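PDB 4RXV: uncharacterized protein from Legionella pneumophila subsp. pneumophila str. Philadelphia 1, which is of unknown function but carries at its N-terminal end a RavJ-type domain of the clan CA peptidases, and is probably connected with metaeffector activity. Local coordinates for residues V23-N28 with D171-G176; G129-H132 with L138-I141; M177-E182 with F192-S197. All coordinates share one frame; numbering follows the deposited sequence. Where two conformers were deposited one is given.

Contact 1: V23-N28 with D171-G176; sequences VADIGN and DPWAVG
The pyrrole edge of the W173 indole is met in its plane by OD1 of D25, while CG1 of V23 approaches the indole obliquely. From outside the two segments the ring of F29 makes an edge-to-face contact with the indole, and the ring of H139 meets it at a slant. The polar pair is a clear hydrogen bond: W173 NE1 is 3.0 Å from D25 OD1, and an N-H...O angle of 167° makes it nearly straight. D25 accepts on the syn side, its carboxylate plane turned 72° from that of the indole. Its CG stands between the backbone N and the carbonyl carbon (chi1 57°), which directs the acid out of the type I turn V23-I26 toward the ring.

V23 divides its two branches between ring and helix. Its CG1 is 3.4 Å from W173 NE1, whereas CG2 is 3.7 Å from the CA of G176, where the helix has no side chain to hold the backbone off. At the start of that helix D171 is the N-cap, with A174 N 3.1 Å from D171 OD1. This buried contact ties the loop after strand 22-23 to the short helix 172-176. The second oxygen of D25 accepts from C102 N. With both oxygens engaged the carboxylate is fixed in place, and the bond gives the buried indole N-H its acceptor while limiting the ring's rotation.

Contact 2: G129-H132 with L138-I141; sequences GSMH and LHNI
L138 opens the contact through its backbone, its N donating to M131 O over 3.1 Å with an N-H...O angle of 172°. Its side chain follows the same carbonyl, CG standing 3.5 Å from M131 O, and its CB borders the sulfur of M131.

H139 makes the paired bonds with S130: H139 N lies 3.2 Å from S130 O, and S130 N is 2.7 Å from H139 O, a short but bent bond of 142°. The CB atoms of M131 and H139 are 3.6 Å apart. M131 bends at chi3 (-69°), which brings CE against the CB and CD2 of H139. The imidazole itself bonds D171 through NE2 and C102 O through ND1.

N140 comes next, on the other face of the sheet from H139. Its OD1 lies 3.2 Å from the CA of G129, a close approach across the non-hydrogen-bonded pair, while its ND2 donates to S103 O. I141 then turns its CD1 toward S130, 3.6 Å from S130 CB; the hydroxyl of S130 bonds L198 O.

L138 and H139 both stand opposite S130, which defines a classic beta bulge in the antiparallel hairpin of strands 123-133 and 136-146. It lies where the first strand turns a corner at M131. The bond from H139 to D171, with C102 nearby, is consistent with a clan CA peptidase site.

Contact 3: M177-E182 with F192-S197; sequences MGHPPE and FAYNRS
H179, Y194 and A193 bury the most surface here, and the imidazole of H179 is what the other two share. A193 sets its methyl over one face of that ring: CB is 3.9 Å from the centroid of the H179 ring and 22° off the normal, the geometry of a CH-pi contact. The methyl is displaced toward the rim, with ND1 of H179 3.6 Å from A193 CB. The same methyl also lies over the centre of one face of the Y194 ring, so it touches both aromatic groups.

Y194 presents its edge to the face of H179 in an offset edge-to-face pair, centroids 5.1 Å apart and planes at 78°. The phenolic end comes closest, Y194 OH standing 3.3 Å from H179 CD2. The tyrosine also meets M177 at about a right angle, with M177 CB 3.6 Å from Y194 OH. CG of H179 is anti to its carbonyl carbon (chi1 -63°), which carries the imidazole across to segment 192-197.

Outside the segments, Y194 OH and H179 NE2 both bond C32 O, so one carbonyl ties the two rings together. H179 ND1 bonds Q183 OE1; with both ring nitrogens facing oxygens, a doubly protonated imidazole may be favoured.

A193 and Y194 are the central residues of a type I turn, F192-N195, closed by a weak bond from N195 N to F192 O. On the other side, G178 with its positive phi is the C-prime residue of a Schellman motif: H179 N bonds A174 O and G178 N bonds V175 O. The contact thus pairs a Schellman helix end with a type I beta turn.

The three contacts lie close together, with centres about 11 to 13 Å apart, all within the RavJ peptidase domain. Along the chain contact 2 is nested within the loop closed by contact 1, and contact 3 follows both. Helix 172-176 belongs to contact 1 and runs directly into contact 3, while contact 2 supplies the hairpin of the four-stranded antiparallel sheet. Contact 1 touches both others: D171 OD2 packs 3.2 Å from F192 CE1, and W173 CE3 packs 3.6 Å from H139 CE1. M131 N also probably bonds S197 O. Helix start, sheet and following loop therefore converge around H139 and D171, consistent with a peptidase-like site.

Contact 1: V23-N28 with D171-G176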
# COMPACT_ATOMS: atom_id res chain seq x y z
N VAL A 23 -12.64 1.62 -0.74
CA VAL A 23 -11.92 0.91 -1.78
C VAL A 23 -12.80 1.03 -3.03
O VAL A 23 -13.81 0.33 -3.18
CB VAL A 23 -11.65 -0.56 -1.40
CG1 VAL A 23 -10.91 -1.25 -2.50
CG2 VAL A 23 -10.86 -0.63 -0.12
N ALA A 24 -12.42 1.95 -3.92
CA ALA A 24 -13.32 2.38 -5.00
C ALA A 24 -13.59 1.32 -6.05
O ALA A 24 -14.58 1.41 -6.78
CB ALA A 24 -12.78 3.66 -5.64
N ASP A 25 -12.73 0.30 -6.11
CA ASP A 25 -12.85 -0.77 -7.10
C ASP A 25 -13.26 -2.09 -6.45
O ASP A 25 -13.09 -3.14 -7.07
CB ASP A 25 -11.57 -0.94 -7.91
CG ASP A 25 -10.35 -1.20 -7.06
OD1 ASP A 25 -10.45 -1.22 -5.81
OD2 ASP A 25 -9.27 -1.34 -7.66
N ILE A 26 -13.80 -2.05 -5.23
CA ILE A 26 -14.15 -3.27 -4.52
C ILE A 26 -15.08 -4.15 -5.35
O ILE A 26 -14.97 -5.37 -5.32
CB ILE A 26 -14.73 -2.92 -3.13
CG1 ILE A 26 -14.97 -4.17 -2.28
CG2 ILE A 26 -16.00 -2.08 -3.24
CD1 ILE A 26 -14.97 -3.87 -0.81
N GLY A 27 -16.00 -3.54 -6.09
CA GLY A 27 -16.97 -4.28 -6.89
C GLY A 27 -16.35 -5.00 -8.08
O GLY A 27 -16.97 -5.89 -8.64
N ASN A 28 -15.16 -4.58 -8.50
CA ASN A 28 -14.49 -5.21 -9.62
C ASN A 28 -13.71 -6.46 -9.22
O ASN A 28 -13.29 -7.25 -10.08
CB ASN A 28 -13.51 -4.24 -10.28
CG ASN A 28 -14.20 -3.12 -11.02
OD1 ASN A 28 -15.29 -2.68 -10.66
ND2 ASN A 28 -13.55 -2.65 -12.08
N ASP A 171 0.67 -4.63 1.46
CA ASP A 171 -0.45 -4.53 0.54
C ASP A 171 -1.66 -3.94 1.27
O ASP A 171 -2.53 -4.68 1.75
CB ASP A 171 -0.76 -5.90 -0.04
CG ASP A 171 -1.77 -5.85 -1.17
OD1 ASP A 171 -2.45 -4.81 -1.38
OD2 ASP A 171 -1.89 -6.89 -1.87
N PRO A 172 -1.73 -2.61 1.38
CA PRO A 172 -2.87 -2.01 2.08
C PRO A 172 -4.22 -2.28 1.40
O PRO A 172 -5.23 -2.39 2.09
CB PRO A 172 -2.54 -0.52 2.07
CG PRO A 172 -1.57 -0.34 0.94
CD PRO A 172 -0.75 -1.60 0.95
N TRP A 173 -4.24 -2.42 0.08
CA TRP A 173 -5.48 -2.77 -0.61
C TRP A 173 -6.05 -4.09 -0.11
O TRP A 173 -7.26 -4.20 0.08
CB TRP A 173 -5.28 -2.77 -2.12
CG TRP A 173 -6.50 -2.99 -2.95
CD1 TRP A 173 -7.43 -2.06 -3.32
CD2 TRP A 173 -6.88 -4.21 -3.59
NE1 TRP A 173 -8.35 -2.63 -4.17
CE2 TRP A 173 -8.04 -3.95 -4.34
CE3 TRP A 173 -6.34 -5.48 -3.62
CZ2 TRP A 173 -8.68 -4.94 -5.12
CZ3 TRP A 173 -6.98 -6.48 -4.38
CH2 TRP A 173 -8.13 -6.18 -5.12
N ALA A 174 -5.18 -5.08 0.14
CA ALA A 174 -5.66 -6.35 0.69
C ALA A 174 -6.40 -6.12 2.01
O ALA A 174 -7.37 -6.81 2.30
CB ALA A 174 -4.52 -7.32 0.90
N VAL A 175 -5.91 -5.18 2.83
CA VAL A 175 -6.53 -4.87 4.12
C VAL A 175 -7.86 -4.12 3.91
O VAL A 175 -8.86 -4.40 4.57
CB VAL A 175 -5.56 -4.09 5.01
CG1 VAL A 175 -6.19 -3.76 6.38
CG2 VAL A 175 -4.30 -4.92 5.23
N GLY A 176 -7.88 -3.19 2.96
CA GLY A 176 -9.13 -2.57 2.53
C GLY A 176 -10.17 -3.57 2.07
O GLY A 176 -11.37 -3.41 2.30

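Contact 2: G129-H132 with L138-I141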
# COMPACT_ATOMS: atom_id res chain seq x y z
N GLY A 129 4.51 -3.75 -9.82
CA GLY A 129 3.24 -4.11 -10.44
C GLY A 129 3.12 -5.61 -10.43
O GLY A 129 4.02 -6.34 -10.83
N SER A 130 1.98 -6.07 -9.95
CA SER A 130 1.72 -7.49 -9.75
C SER A 130 0.31 -7.82 -10.27
O SER A 130 -0.32 -7.01 -10.94
CB SER A 130 1.92 -7.84 -8.27
OG SER A 130 1.69 -9.20 -7.94
N MET A 131 -0.17 -9.03 -10.00
CA MET A 131 -1.48 -9.47 -10.51
C MET A 131 -1.52 -9.28 -12.02
O MET A 131 -2.40 -8.63 -12.59
CB MET A 131 -2.64 -8.77 -9.78
CG MET A 131 -3.95 -9.50 -9.94
SD MET A 131 -5.30 -8.67 -9.09
CE MET A 131 -4.85 -8.96 -7.41
N HIS A 132 -0.55 -9.91 -12.67
CA HIS A 132 -0.40 -9.83 -14.11
C HIS A 132 -1.53 -10.51 -14.81
O HIS A 132 -1.92 -11.61 -14.45
CB HIS A 132 0.90 -10.51 -14.49
CG HIS A 132 1.26 -10.36 -15.92
ND1 HIS A 132 1.33 -11.45 -16.77
CD2 HIS A 132 1.58 -9.28 -16.67
CE1 HIS A 132 1.67 -11.03 -17.98
NE2 HIS A 132 1.84 -9.72 -17.94
N LEU A 138 -2.36 -5.52 -12.72
CA LEU A 138 -3.54 -4.87 -12.15
C LEU A 138 -3.33 -4.26 -10.78
O LEU A 138 -4.11 -3.42 -10.36
CB LEU A 138 -4.69 -5.88 -12.02
CG LEU A 138 -5.16 -6.54 -13.29
CD1 LEU A 138 -6.33 -7.47 -13.00
CD2 LEU A 138 -5.56 -5.50 -14.32
N HIS A 139 -2.31 -4.71 -10.05
CA HIS A 139 -2.22 -4.45 -8.61
C HIS A 139 -0.80 -4.11 -8.21
O HIS A 139 0.09 -4.94 -8.33
CB HIS A 139 -2.65 -5.72 -7.91
CG HIS A 139 -2.62 -5.65 -6.43
ND1 HIS A 139 -3.01 -4.53 -5.72
CD2 HIS A 139 -2.28 -6.58 -5.50
CE1 HIS A 139 -2.89 -4.77 -4.42
NE2 HIS A 139 -2.47 -6.01 -4.27
N ASN A 140 -0.58 -2.92 -7.69
CA ASN A 140 0.74 -2.58 -7.19
C ASN A 140 0.89 -3.00 -5.74
O ASN A 140 -0.09 -3.01 -4.97
CB ASN A 140 1.06 -1.11 -7.40
CG ASN A 140 1.06 -0.75 -8.88
OD1 ASN A 140 1.52 -1.52 -9.71
ND2 ASN A 140 0.52 0.39 -9.22
N ILE A 141 2.09 -3.39 -5.38
CA ILE A 141 2.44 -3.89 -4.06
C ILE A 141 3.74 -3.24 -3.63
O ILE A 141 4.63 -3.01 -4.44
CB ILE A 141 2.62 -5.45 -4.09
CG1 ILE A 141 1.28 -6.11 -4.45
CG2 ILE A 141 3.16 -5.96 -2.79
CD1 ILE A 141 1.40 -7.61 -4.69

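Contact 3: M177-E182 with F192-S197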
# COMPACT_ATOMS: atom_id res chain seq x y z
N MET A 177 -9.70 -4.65 1.46
CA MET A 177 -10.50 -5.75 0.93
C MET A 177 -10.76 -6.83 2.00
O MET A 177 -11.26 -7.91 1.66
CB MET A 177 -9.83 -6.36 -0.29
CG MET A 177 -9.76 -5.39 -1.48
SD MET A 177 -11.39 -5.00 -2.18
CE MET A 177 -11.73 -6.51 -3.08
N GLY A 178 -10.51 -6.52 3.26
CA GLY A 178 -10.97 -7.36 4.35
C GLY A 178 -9.96 -8.35 4.90
O GLY A 178 -10.28 -9.02 5.88
N HIS A 179 -8.77 -8.45 4.32
CA HIS A 179 -7.77 -9.38 4.81
C HIS A 179 -7.07 -8.81 6.04
O HIS A 179 -6.89 -7.61 6.15
CB HIS A 179 -6.77 -9.72 3.71
CG HIS A 179 -7.42 -10.41 2.55
ND1 HIS A 179 -7.51 -11.78 2.47
CD2 HIS A 179 -8.04 -9.92 1.45
CE1 HIS A 179 -8.16 -12.11 1.37
NE2 HIS A 179 -8.51 -11.00 0.74
N PRO A 180 -6.67 -9.67 6.98
CA PRO A 180 -6.02 -9.17 8.18
C PRO A 180 -4.57 -8.73 7.95
O PRO A 180 -3.94 -9.11 6.96
CB PRO A 180 -6.04 -10.39 9.11
CG PRO A 180 -6.02 -11.56 8.16
CD PRO A 180 -6.85 -11.13 6.99
N PRO A 181 -4.02 -7.94 8.88
CA PRO A 181 -2.63 -7.52 8.75
C PRO A 181 -1.67 -8.68 8.53
O PRO A 181 -0.64 -8.51 7.85
CB PRO A 181 -2.36 -6.76 10.07
CG PRO A 181 -3.70 -6.27 10.51
CD PRO A 181 -4.67 -7.36 10.07
N GLU A 182 -1.95 -9.82 9.14
CA GLU A 182 -1.05 -10.96 9.06
C GLU A 182 -0.99 -11.57 7.66
O GLU A 182 -0.16 -12.44 7.40
CB GLU A 182 -1.44 -12.01 10.09
CG GLU A 182 -1.29 -11.55 11.52
CD GLU A 182 -2.43 -10.68 12.02
OE1 GLU A 182 -3.48 -10.54 11.35
OE2 GLU A 182 -2.28 -10.16 13.15
N PHE A 192 1.05 -14.21 2.47
CA PHE A 192 0.38 -13.15 1.73
C PHE A 192 -0.94 -13.61 1.11
O PHE A 192 -0.99 -14.64 0.46
CB PHE A 192 1.36 -12.61 0.68
CG PHE A 192 0.78 -11.58 -0.28
CD1 PHE A 192 0.01 -10.51 0.16
CD2 PHE A 192 1.06 -11.68 -1.63
CE1 PHE A 192 -0.51 -9.60 -0.74
CE2 PHE A 192 0.55 -10.76 -2.52
CZ PHE A 192 -0.21 -9.71 -2.08
N ALA A 193 -1.97 -12.80 1.28
CA ALA A 193 -3.32 -13.09 0.79
C ALA A 193 -3.35 -13.46 -0.68
O ALA A 193 -4.15 -14.30 -1.06
CB ALA A 193 -4.21 -11.89 1.00
N TYR A 194 -2.57 -12.78 -1.50
CA TYR A 194 -2.64 -12.96 -2.96
C TYR A 194 -1.34 -13.58 -3.49
O TYR A 194 -0.84 -13.22 -4.55
CB TYR A 194 -2.96 -11.64 -3.67
CG TYR A 194 -4.14 -10.89 -3.11
CD1 TYR A 194 -5.37 -11.52 -2.87
CD2 TYR A 194 -4.05 -9.55 -2.82
CE1 TYR A 194 -6.45 -10.82 -2.33
CE2 TYR A 194 -5.13 -8.84 -2.30
CZ TYR A 194 -6.32 -9.47 -2.07
OH TYR A 194 -7.34 -8.71 -1.54
N ASN A 195 -0.81 -14.53 -2.74
CA ASN A 195 0.51 -15.05 -3.09
C ASN A 195 0.57 -15.87 -4.37
O ASN A 195 1.66 -16.03 -4.90
CB ASN A 195 1.18 -15.79 -1.95
CG ASN A 195 0.45 -16.99 -1.51
OD1 ASN A 195 -0.59 -17.39 -2.05
ND2 ASN A 195 1.01 -17.63 -0.51
N ARG A 196 -0.54 -16.37 -4.91
CA ARG A 196 -0.48 -17.06 -6.20
C ARG A 196 -0.52 -16.12 -7.40
O ARG A 196 -0.32 -16.56 -8.53
CB ARG A 196 -1.59 -18.10 -6.30
CG ARG A 196 -1.51 -19.15 -5.23
CD ARG A 196 -0.30 -20.06 -5.40
NE ARG A 196 -0.15 -20.95 -4.26
CZ ARG A 196 0.86 -20.93 -3.38
NH1 ARG A 196 1.87 -20.06 -3.51
NH2 ARG A 196 0.87 -21.79 -2.37
N SER A 197 -0.79 -14.84 -7.17
CA SER A 197 -0.75 -13.85 -8.23
C SER A 197 0.41 -12.87 -8.06
O SER A 197 0.53 -11.93 -8.83
CB SER A 197 -2.05 -13.07 -8.27
OG SER A 197 -2.20 -12.29 -7.11